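Local coordinates for NADPH-flavin oxidoreductase (Helicobacter pylori, PDB 2H0U) that uses FMN to pass electrons from NAD(P)H to flavin, as an oxidoreductase of the nitroreductase family, at the interface of chains A and B. Residues are numbered along the deposited sequence; one frame, centred on the assembly and turned at random. Chains: chain A/B, NADPH-flavin oxidoreductase.

Contact 1: the interface of chains A and B. Residues chain A 47, 49, 95, 98-99, 103; chain B 207, 212.
This patch belongs to the two-fold symmetric homodimer interface typical of nitroreductases, and it fastens the subunits by seating an indole of one chain, B:Trp207, in a socket of the other. The socket is built from the 94-102 helix of chain A, A:Val103 just beyond it, and the loop carrying A:Glu47. Over one face of the indole sits the CG2 methyl of A:Val103, 3.5 Å from the centroid of the six-membered ring, a CH-pi contact. At the indole edge, NE1 of B:Trp207 donates to the phenol oxygen OH of A:Tyr95 at 2.8 Å, with the acceptor nearly in the ring plane. That hydroxyl in turn donates to the backbone O of A:Glu47, approaching from above the carbonyl plane, so one oxygen ties the indole to the loop. A:Glu47 also grips the tryptophan backbone: OE1 accepts from N of B:Trp207 at 2.8 Å through its syn lone pair. Its CG lies beside its own backbone N (chi1 -61°) and the chain then extends, carrying the carboxylate towards B:Trp207. The NE1 bond should restrain the rotation of the indole, while the bond at N holds its backbone. Alongside, CG2 of B:Ile212 rests 3.9 Å from CD1 of A:Trp49.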
ATOM      1  N   GLU A  47      -1.967  13.311  -0.978  1.00 11.18           N
ATOM      2  CA  GLU A  47      -2.161  12.928   0.449  1.00 10.69           C
ATOM      3  C   GLU A  47      -3.650  12.799   0.771  1.00  9.79           C
ATOM      4  O   GLU A  47      -4.148  13.478   1.684  1.00 10.49           O
ATOM      5  CB  GLU A  47      -1.548  13.991   1.392  1.00 12.23           C
ATOM      6  CG  GLU A  47      -0.075  14.216   1.275  1.00 13.67           C
ATOM      7  CD  GLU A  47       0.359  15.510   2.009  1.00 12.90           C
ATOM      8  OE1 GLU A  47       0.236  15.567   3.251  1.00 13.59           O
ATOM      9  OE2 GLU A  47       0.866  16.413   1.342  1.00 15.39           O
ATOM     10  N   TRP A  49      -5.860  11.537   2.541  1.00  9.88           N
ATOM     11  CA  TRP A  49      -5.973  10.692   3.724  1.00  8.92           C
ATOM     12  C   TRP A  49      -6.108  11.458   5.034  1.00  8.88           C
ATOM     13  O   TRP A  49      -5.822  12.647   5.115  1.00  8.23           O
ATOM     14  CB  TRP A  49      -4.810   9.699   3.806  1.00  8.08           C
ATOM     15  CG  TRP A  49      -3.428  10.288   3.741  1.00 10.12           C
ATOM     16  CD1 TRP A  49      -2.949  11.365   4.452  1.00 10.07           C
ATOM     17  CD2 TRP A  49      -2.338   9.797   2.954  1.00  9.25           C
ATOM     18  NE1 TRP A  49      -1.623  11.582   4.130  1.00 11.43           N
ATOM     19  CE2 TRP A  49      -1.230  10.644   3.201  1.00  9.85           C
ATOM     20  CE3 TRP A  49      -2.197   8.728   2.048  1.00  8.70           C
ATOM     21  CZ2 TRP A  49       0.024  10.421   2.631  1.00  7.93           C
ATOM     22  CZ3 TRP A  49      -0.938   8.522   1.432  1.00 10.58           C
ATOM     23  CH2 TRP A  49       0.159   9.365   1.746  1.00  8.06           C
ATOM     24  N   TYR A  95     -10.819  19.717  -2.738  1.00 16.18           N
ATOM     25  CA  TYR A  95      -9.660  19.200  -2.007  1.00 16.59           C
ATOM     26  C   TYR A  95      -8.371  19.281  -2.845  1.00 16.43           C
ATOM     27  O   TYR A  95      -7.300  19.652  -2.343  1.00 15.71           O
ATOM     28  CB  TYR A  95      -9.845  17.707  -1.568  1.00 15.98           C
ATOM     29  CG  TYR A  95      -8.582  17.216  -0.902  1.00 15.27           C
ATOM     30  CD1 TYR A  95      -8.202  17.710   0.348  1.00 17.10           C
ATOM     31  CD2 TYR A  95      -7.705  16.354  -1.570  1.00 15.34           C
ATOM     32  CE1 TYR A  95      -7.004  17.305   0.966  1.00 17.20           C
ATOM     33  CE2 TYR A  95      -6.493  15.959  -0.980  1.00 15.30           C
ATOM     34  CZ  TYR A  95      -6.158  16.436   0.287  1.00 15.82           C
ATOM     35  OH  TYR A  95      -4.971  16.062   0.877  1.00 16.77           O
ATOM     36  N   LYS A  98      -7.232  22.695  -3.024  1.00 16.96           N
ATOM     37  CA  LYS A  98      -6.679  23.031  -1.711  1.00 18.12           C
ATOM     38  C   LYS A  98      -5.274  22.504  -1.438  1.00 17.50           C
ATOM     39  O   LYS A  98      -4.424  23.255  -1.005  1.00 16.89           O
ATOM     40  CB  LYS A  98      -7.618  22.575  -0.590  1.00 19.17           C
ATOM     41  CG  LYS A  98      -7.193  23.027   0.829  1.00 21.05           C
ATOM     42  CD  LYS A  98      -8.171  22.494   1.860  1.00 19.68           C
ATOM     43  CE  LYS A  98      -8.508  23.526   2.916  1.00 29.67           C
ATOM     44  NZ  LYS A  98      -9.197  22.875   4.061  1.00 32.88           N
ATOM     45  N   VAL A  99      -5.028  21.215  -1.669  1.00 17.13           N
ATOM     46  CA  VAL A  99      -3.705  20.658  -1.430  1.00 16.55           C
ATOM     47  C   VAL A  99      -2.652  21.287  -2.404  1.00 16.40           C
ATOM     48  O   VAL A  99      -1.508  21.551  -2.023  1.00 14.98           O
ATOM     49  CB  VAL A  99      -3.738  19.098  -1.402  1.00 17.44           C
ATOM     50  CG1 VAL A  99      -4.006  18.536  -2.749  1.00 15.62           C
ATOM     51  CG2 VAL A  99      -2.450  18.551  -0.821  1.00 18.24           C
ATOM     52  N   VAL A 103      -0.241  23.056   0.168  1.00 16.80           N
ATOM     53  CA  VAL A 103       0.920  22.221   0.419  1.00 16.73           C
ATOM     54  C   VAL A 103       1.953  22.418  -0.668  1.00 15.77           C
ATOM     55  O   VAL A 103       3.133  22.603  -0.373  1.00 14.71           O
ATOM     56  CB  VAL A 103       0.557  20.714   0.525  1.00 16.04           C
ATOM     57  CG1 VAL A 103       1.827  19.836   0.803  1.00 15.99           C
ATOM     58  CG2 VAL A 103      -0.522  20.486   1.606  1.00 18.95           C
TER
ATOM     59  N   TRP B 207       1.002  18.005   4.307  1.00 16.85           N
ATOM     60  CA  TRP B 207       0.170  18.626   5.337  1.00 16.43           C
ATOM     61  C   TRP B 207       0.858  18.538   6.701  1.00 17.02           C
ATOM     62  O   TRP B 207       1.573  17.579   6.967  1.00 17.27           O
ATOM     63  CB  TRP B 207      -1.188  17.949   5.480  1.00 15.80           C
ATOM     64  CG  TRP B 207      -2.147  18.183   4.346  1.00 15.50           C
ATOM     65  CD1 TRP B 207      -2.635  17.228   3.491  1.00 15.51           C
ATOM     66  CD2 TRP B 207      -2.764  19.415   3.962  1.00 17.61           C
ATOM     67  NE1 TRP B 207      -3.509  17.791   2.584  1.00 15.86           N
ATOM     68  CE2 TRP B 207      -3.608  19.136   2.852  1.00 15.37           C
ATOM     69  CE3 TRP B 207      -2.707  20.735   4.450  1.00 14.88           C
ATOM     70  CZ2 TRP B 207      -4.352  20.128   2.213  1.00 16.17           C
ATOM     71  CZ3 TRP B 207      -3.471  21.709   3.815  1.00 16.20           C
ATOM     72  CH2 TRP B 207      -4.283  21.401   2.718  1.00 15.64           C
ATOM     73  N   ILE B 212      -3.677  15.795   9.140  1.00 16.04           N
ATOM     74  CA  ILE B 212      -3.780  14.416   8.666  1.00 16.19           C
ATOM     75  C   ILE B 212      -3.799  13.363   9.793  1.00 16.31           C
ATOM     76  O   ILE B 212      -3.755  12.160   9.537  1.00 16.15           O
ATOM     77  CB  ILE B 212      -2.701  14.104   7.568  1.00 14.80           C
ATOM     78  CG1 ILE B 212      -1.283  14.521   8.035  1.00 16.01           C
ATOM     79  CG2 ILE B 212      -3.116  14.831   6.234  1.00 15.40           C
ATOM     80  CD1 ILE B 212      -0.696  13.628   9.181  1.00 16.06           C
TER

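Contact 2: the interface of chains A and B. Residues chain A 166-168; chain B 125.
The backbone N of A:Gln168, at the start of helix 168-178, donates to the carbonyl O of B:Asp125, the last residue of helix 113-125, at 3.1 Å, with the donor in the carbonyl plane on a lone pair and 166° at the hydrogen. Beside this link the aspartate side chain of chain B lies against the A:Tyr166-A:Asp167 backbone. CB of B:Asp125 comes 3.3 Å from the carbonyl O of A:Tyr166, while its OD1 reaches 3.6 Å from CB of A:Asp167. B:Asp125 has CG beside its own backbone N (chi1 -69°), which turns the carboxylate towards A:Asp167. The two aspartates cross at about a right angle, their carboxylate planes 45° apart. OD2 of A:Asp167 and OD1 of B:Asp125 stand 4.1 Å from each other, and this proximity of like groups could raise the proton affinity of either. A water bridges the chains, lying 3.0 Å from OD1 of A:Asp167 and 3.2 Å from O of B:Asp125. The latter carbonyl therefore meets both the amide and the water. In the nitroreductase homodimer, this places the C-terminal end of one subunit's helix against the N-terminal end of the other's, just beyond the FMN-binding segment that includes A:Gly165.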
ATOM      1  N   TYR A 166     -13.408  -5.893   9.752  1.00 11.81           N
ATOM      2  CA  TYR A 166     -14.470  -5.148  10.416  1.00 12.60           C
ATOM      3  C   TYR A 166     -15.530  -4.874   9.347  1.00 13.14           C
ATOM      4  O   TYR A 166     -15.244  -4.898   8.141  1.00 12.38           O
ATOM      5  CB  TYR A 166     -13.923  -3.831  11.012  1.00 12.26           C
ATOM      6  CG  TYR A 166     -13.249  -2.988   9.966  1.00 10.72           C
ATOM      7  CD1 TYR A 166     -14.003  -2.115   9.152  1.00  9.94           C
ATOM      8  CD2 TYR A 166     -11.876  -3.102   9.753  1.00 10.17           C
ATOM      9  CE1 TYR A 166     -13.399  -1.368   8.167  1.00  9.97           C
ATOM     10  CE2 TYR A 166     -11.232  -2.346   8.746  1.00 10.31           C
ATOM     11  CZ  TYR A 166     -11.990  -1.498   7.969  1.00 11.50           C
ATOM     12  OH  TYR A 166     -11.381  -0.779   6.972  1.00 12.08           O
ATOM     13  N   ASP A 167     -16.746  -4.577   9.795  1.00 14.06           N
ATOM     14  CA  ASP A 167     -17.845  -4.279   8.910  1.00 15.01           C
ATOM     15  C   ASP A 167     -17.780  -2.785   8.622  1.00 15.48           C
ATOM     16  O   ASP A 167     -18.000  -1.965   9.535  1.00 14.96           O
ATOM     17  CB  ASP A 167     -19.111  -4.670   9.670  1.00 15.77           C
ATOM     18  CG  ASP A 167     -20.371  -4.372   8.932  1.00 17.04           C
ATOM     19  OD1 ASP A 167     -20.435  -3.366   8.201  1.00 18.47           O
ATOM     20  OD2 ASP A 167     -21.331  -5.146   9.147  1.00 19.92           O
ATOM     21  N   GLN A 168     -17.470  -2.430   7.376  1.00 15.52           N
ATOM     22  CA  GLN A 168     -17.178  -1.032   7.035  1.00 17.13           C
ATOM     23  C   GLN A 168     -18.388  -0.128   7.224  1.00 17.71           C
ATOM     24  O   GLN A 168     -18.252   1.047   7.595  1.00 16.75           O
ATOM     25  CB  GLN A 168     -16.641  -0.898   5.627  1.00 17.40           C
ATOM     26  CG  GLN A 168     -17.670  -1.026   4.520  1.00 20.77           C
ATOM     27  CD  GLN A 168     -17.068  -0.650   3.183  1.00 25.72           C
ATOM     28  OE1 GLN A 168     -15.953  -1.060   2.865  1.00 23.85           O
ATOM     29  NE2 GLN A 168     -17.794   0.134   2.399  1.00 24.78           N
TER
ATOM     30  N   ASP B 125     -18.695  -7.385   4.722  1.00 18.69           N
ATOM     31  CA  ASP B 125     -17.823  -6.450   5.453  1.00 18.59           C
ATOM     32  C   ASP B 125     -17.169  -5.439   4.532  1.00 19.33           C
ATOM     33  O   ASP B 125     -17.113  -4.247   4.877  1.00 19.07           O
ATOM     34  CB  ASP B 125     -16.729  -7.178   6.233  1.00 18.85           C
ATOM     35  CG  ASP B 125     -17.273  -7.976   7.401  1.00 19.39           C
ATOM     36  OD1 ASP B 125     -18.358  -7.672   7.872  1.00 18.39           O
ATOM     37  OD2 ASP B 125     -16.600  -8.912   7.851  1.00 23.36           O
TER
HETATM   38  O   HOH W   1     -20.091  -3.247   5.269  1.00 29.97           O

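Contact 3: the interface of chains A and B. Residues chain A 214-217; chain B 50, 180.
With CG anti to the backbone N (chi1 160°) and the chain extended beyond it, A:Glu214 sends its carboxylate towards B:Lys50, whose own side chain is fully extended from CB to the amine. The side-chain amine NZ of B:Lys50 meets OE1 of A:Glu214 at 3.1 Å, forming a hydrogen-bonded salt bridge. It arrives from above the carboxylate plane, 47° out of it, and the two side chains cross at a slant. Their aliphatic parts also touch, CB of A:Glu214 lying 3.8 Å from CE of B:Lys50.

The other carboxylate oxygen, OE2 of A:Glu214, lies beside the CD1-CE1 edge of B:Tyr180, 3.8 Å from CE1. Carboxylate and ring planes are 69° apart, a contact of packing rather than a bond. A:Ile216 lies against one face of the tyrosine. CG1 of A:Ile216 sits 3.7 Å from CD1 of B:Tyr180, displaced towards the rim, while its CG2 branch reaches CE2 of the same ring at 3.9 Å. The isoleucine thus spans one face with both branches, while the carboxylate of A:Glu214 borders the edge.

The residues of chain A form the C-terminal strand 213-216 and the chain end of a nitroreductase-family subunit. This tail extends over chain B, where it meets B:Lys50 in strand 49-54 and B:Tyr180 in the loop after helix 168-178, so the terminus of each subunit helps to join the dimer.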
ATOM      1  N   GLU A 214       8.628 -12.640 -12.269  1.00 16.53           N
ATOM      2  CA  GLU A 214       9.146 -13.095 -13.551  1.00 17.79           C
ATOM      3  C   GLU A 214       9.854 -11.965 -14.325  1.00 17.94           C
ATOM      4  O   GLU A 214       9.427 -10.810 -14.287  1.00 18.59           O
ATOM      5  CB  GLU A 214       7.982 -13.700 -14.350  1.00 17.54           C
ATOM      6  CG  GLU A 214       8.204 -13.797 -15.804  1.00 21.77           C
ATOM      7  CD  GLU A 214       7.105 -14.560 -16.496  1.00 25.90           C
ATOM      8  OE1 GLU A 214       5.934 -14.402 -16.090  1.00 25.37           O
ATOM      9  OE2 GLU A 214       7.433 -15.319 -17.429  1.00 27.71           O
ATOM     10  N   VAL A 215      10.931 -12.298 -15.023  1.00 17.64           N
ATOM     11  CA  VAL A 215      11.647 -11.305 -15.818  1.00 18.49           C
ATOM     12  C   VAL A 215      11.089 -11.368 -17.252  1.00 19.34           C
ATOM     13  O   VAL A 215      10.969 -12.446 -17.846  1.00 17.20           O
ATOM     14  CB  VAL A 215      13.170 -11.548 -15.775  1.00 19.43           C
ATOM     15  CG1 VAL A 215      13.948 -10.506 -16.583  1.00 19.68           C
ATOM     16  CG2 VAL A 215      13.677 -11.581 -14.313  1.00 20.34           C
ATOM     17  N   ILE A 216      10.720 -10.211 -17.794  1.00 20.45           N
ATOM     18  CA  ILE A 216      10.294 -10.126 -19.172  1.00 22.34           C
ATOM     19  C   ILE A 216      11.576  -9.990 -20.004  1.00 24.29           C
ATOM     20  O   ILE A 216      12.309  -8.993 -19.899  1.00 22.16           O
ATOM     21  CB  ILE A 216       9.342  -8.931 -19.452  1.00 22.23           C
ATOM     22  CG1 ILE A 216       8.004  -9.093 -18.706  1.00 24.77           C
ATOM     23  CG2 ILE A 216       9.100  -8.785 -20.970  1.00 20.88           C
ATOM     24  CD1 ILE A 216       7.214  -7.789 -18.556  1.00 23.44           C
ATOM     25  N   GLU A 217      11.805 -11.014 -20.829  1.00 26.68           N
ATOM     26  CA  GLU A 217      13.016 -11.186 -21.639  1.00 29.71           C
ATOM     27  C   GLU A 217      14.287 -11.111 -20.802  1.00 31.06           C
ATOM     28  O   GLU A 217      14.772 -12.164 -20.321  1.00 33.54           O
ATOM     29  CB  GLU A 217      13.067 -10.210 -22.914  1.00 28.50           C
TER
ATOM     30  N   LYS B  50       1.535 -10.804  -8.725  1.00  8.62           N
ATOM     31  CA  LYS B  50       2.715 -11.318  -9.404  1.00  8.74           C
ATOM     32  C   LYS B  50       3.458 -10.114  -9.944  1.00  9.36           C
ATOM     33  O   LYS B  50       2.835  -9.226 -10.544  1.00  8.29           O
ATOM     34  CB  LYS B  50       2.338 -12.242 -10.576  1.00  9.03           C
ATOM     35  CG  LYS B  50       3.598 -12.779 -11.301  1.00  9.43           C
ATOM     36  CD  LYS B  50       3.249 -13.927 -12.245  1.00 14.02           C
ATOM     37  CE  LYS B  50       4.550 -14.407 -12.932  1.00 18.62           C
ATOM     38  NZ  LYS B  50       4.367 -15.658 -13.740  1.00 25.04           N
ATOM     39  N   TYR B 180       2.691 -11.959 -21.591  1.00 16.86           N
ATOM     40  CA  TYR B 180       3.135 -11.833 -20.194  1.00 16.65           C
ATOM     41  C   TYR B 180       1.993 -11.390 -19.272  1.00 16.68           C
ATOM     42  O   TYR B 180       2.210 -11.075 -18.100  1.00 17.15           O
ATOM     43  CB  TYR B 180       4.339 -10.885 -20.076  1.00 17.12           C
ATOM     44  CG  TYR B 180       5.619 -11.484 -20.623  1.00 17.91           C
ATOM     45  CD1 TYR B 180       6.417 -12.275 -19.810  1.00 15.80           C
ATOM     46  CD2 TYR B 180       6.014 -11.268 -21.935  1.00 17.53           C
ATOM     47  CE1 TYR B 180       7.569 -12.832 -20.282  1.00 16.88           C
ATOM     48  CE2 TYR B 180       7.188 -11.847 -22.423  1.00 18.69           C
ATOM     49  CZ  TYR B 180       7.942 -12.625 -21.568  1.00 17.54           C
ATOM     50  OH  TYR B 180       9.104 -13.221 -21.962  1.00 20.04           O
TER

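Contact 4: the interface of chains A and B. Residues chain A 32, 35-36, 39, 152; chain B 3, 6-7.
Helix 3-12 of chain B packs on helix 27-38 of chain A and also reaches helix 131-155, a helical part of the nitroreductase-family dimer interface. Its apolar contacts are carried by two neighbouring valines on the chain B helix. B:Val7 uses both methyls: CG2 rests 3.9 Å from CB of A:Ala32, and CG1 lies at the same distance, 3.9 Å, from CG of A:Glu35. The valine has CG1 anti to its backbone N (chi1 178°) and CG2 beside that N, which lets the two methyls meet residues about one turn apart on the chain A helix. A:Glu35 crosses it at about a right angle and touches through its aliphatic stem; a bend at chi2, 70°, turns its carboxylate aside from this contact. B:Val6 is turned more towards helix 131-155, and its CG1 comes 3.6 Å from CB of A:Ala152. The same methyl approaches CG2 of A:Val36 at 4.0 Å, the two valines also crossing at about a right angle, so CG1 of B:Val6 bridges both chain A helices. The small side chains of A:Ala32 and A:Ala152 probably let the helices come near. A:Ala32 further meets B:Arg3, whose side chain is poorly ordered, with the two CB atoms 3.9 Å apart.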
ATOM      1  N   ALA A  32       7.014   9.556  16.305  1.00  8.76           N
ATOM      2  CA  ALA A  32       7.842   9.262  15.102  1.00  7.44           C
ATOM      3  C   ALA A  32       7.080   8.423  14.088  1.00  7.92           C
ATOM      4  O   ALA A  32       7.164   8.680  12.881  1.00  9.07           O
ATOM      5  CB  ALA A  32       9.139   8.559  15.465  1.00  8.78           C
ATOM      6  N   GLU A  35       4.661  10.544  12.251  1.00  7.75           N
ATOM      7  CA  GLU A  35       5.475  11.264  11.268  1.00  7.75           C
ATOM      8  C   GLU A  35       5.799  10.436  10.019  1.00  7.72           C
ATOM      9  O   GLU A  35       5.728  10.943   8.893  1.00  8.02           O
ATOM     10  CB  GLU A  35       6.733  11.851  11.936  1.00  8.72           C
ATOM     11  CG  GLU A  35       7.639  12.663  10.992  1.00  9.24           C
ATOM     12  CD  GLU A  35       7.036  14.000  10.533  1.00 10.53           C
ATOM     13  OE1 GLU A  35       5.946  14.433  11.002  1.00 11.77           O
ATOM     14  OE2 GLU A  35       7.712  14.670   9.743  1.00 11.74           O
ATOM     15  N   VAL A  36       6.173   9.169  10.207  1.00  7.99           N
ATOM     16  CA  VAL A  36       6.339   8.242   9.076  1.00  7.61           C
ATOM     17  C   VAL A  36       5.085   8.245   8.176  1.00  7.76           C
ATOM     18  O   VAL A  36       5.191   8.363   6.947  1.00  7.81           O
ATOM     19  CB  VAL A  36       6.697   6.803   9.570  1.00  7.64           C
ATOM     20  CG1 VAL A  36       6.693   5.780   8.416  1.00  8.57           C
ATOM     21  CG2 VAL A  36       8.085   6.811  10.246  1.00  8.81           C
ATOM     22  N   LEU A  39       4.670  11.501   6.202  1.00  7.34           N
ATOM     23  CA  LEU A  39       5.648  11.642   5.119  1.00  7.31           C
ATOM     24  C   LEU A  39       5.480  10.638   3.997  1.00  7.69           C
ATOM     25  O   LEU A  39       6.240  10.684   3.016  1.00  7.53           O
ATOM     26  CB  LEU A  39       7.068  11.526   5.693  1.00  7.73           C
ATOM     27  CG  LEU A  39       7.379  12.647   6.698  1.00  8.46           C
ATOM     28  CD1 LEU A  39       8.708  12.323   7.308  1.00 11.34           C
ATOM     29  CD2 LEU A  39       7.445  14.037   5.991  1.00  9.74           C
ATOM     30  N   ALA A 152       8.495   0.941   9.609  1.00  8.54           N
ATOM     31  CA  ALA A 152       9.196   1.793  10.576  1.00  8.75           C
ATOM     32  C   ALA A 152       9.068   1.258  12.008  1.00  8.07           C
ATOM     33  O   ALA A 152      10.051   1.268  12.807  1.00  7.31           O
ATOM     34  CB  ALA A 152       8.631   3.226  10.464  1.00  9.05           C
TER
ATOM     35  N   ARG B   3      14.787   6.474  16.618  1.00 26.32           N
ATOM     36  CA  ARG B   3      13.662   7.129  15.944  1.00 25.52           C
ATOM     37  C   ARG B   3      14.158   8.240  15.003  1.00 25.58           C
ATOM     38  O   ARG B   3      13.578   8.480  13.939  1.00 24.02           O
ATOM     39  CB  ARG B   3      12.631   7.606  16.992  1.00 25.71           C
ATOM     40  CG  ARG B   3      12.950   8.895  17.668  1.00 26.25           C
ATOM     41  CD  ARG B   3      11.902   9.257  18.702  1.00 24.49           C
ATOM     42  NE  ARG B   3      11.867   8.291  19.796  1.00 27.63           N
ATOM     43  CZ  ARG B   3      12.573   8.395  20.919  1.00 26.64           C
ATOM     44  NH1 ARG B   3      13.376   9.439  21.127  1.00 29.09           N
ATOM     45  NH2 ARG B   3      12.469   7.455  21.852  1.00 24.50           N
ATOM     46  N   VAL B   6      15.066   6.508  11.867  1.00 23.11           N
ATOM     47  CA  VAL B   6      13.845   6.063  11.201  1.00 23.60           C
ATOM     48  C   VAL B   6      13.166   7.211  10.453  1.00 22.41           C
ATOM     49  O   VAL B   6      12.781   7.051   9.303  1.00 23.06           O
ATOM     50  CB  VAL B   6      12.838   5.427  12.185  1.00 23.84           C
ATOM     51  CG1 VAL B   6      11.506   5.189  11.465  1.00 26.36           C
ATOM     52  CG2 VAL B   6      13.387   4.100  12.762  1.00 24.34           C
ATOM     53  N   VAL B   7      13.002   8.357  11.112  1.00 21.53           N
ATOM     54  CA  VAL B   7      12.395   9.531  10.441  1.00 21.14           C
ATOM     55  C   VAL B   7      13.279  10.030   9.289  1.00 20.72           C
ATOM     56  O   VAL B   7      12.768  10.307   8.184  1.00 20.70           O
ATOM     57  CB  VAL B   7      11.979  10.646  11.459  1.00 21.63           C
ATOM     58  CG1 VAL B   7      11.410  11.871  10.732  1.00 21.46           C
ATOM     59  CG2 VAL B   7      10.898  10.089  12.399  1.00 22.04           C
TER

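The four contacts are parts of one two-fold interface, each repeated with the chains exchanged. Contacts 1 and 4 are nearest, their C-alpha centres about 19 Å apart, whereas contacts 1 and 3 are separated by about 37 Å. Through the twins, the same element of each subunit serves more than one contact: strand 49-54 belongs to chain A in contact 1 and chain B in contact 3, and helix 168-178 opens in chain A at contact 2 and precedes the chain B tyrosine of contact 3. Helix 209-212 of chain B serves contact 1, strand 213-216 of chain A contact 3. The subunits are thus extensively intertwined.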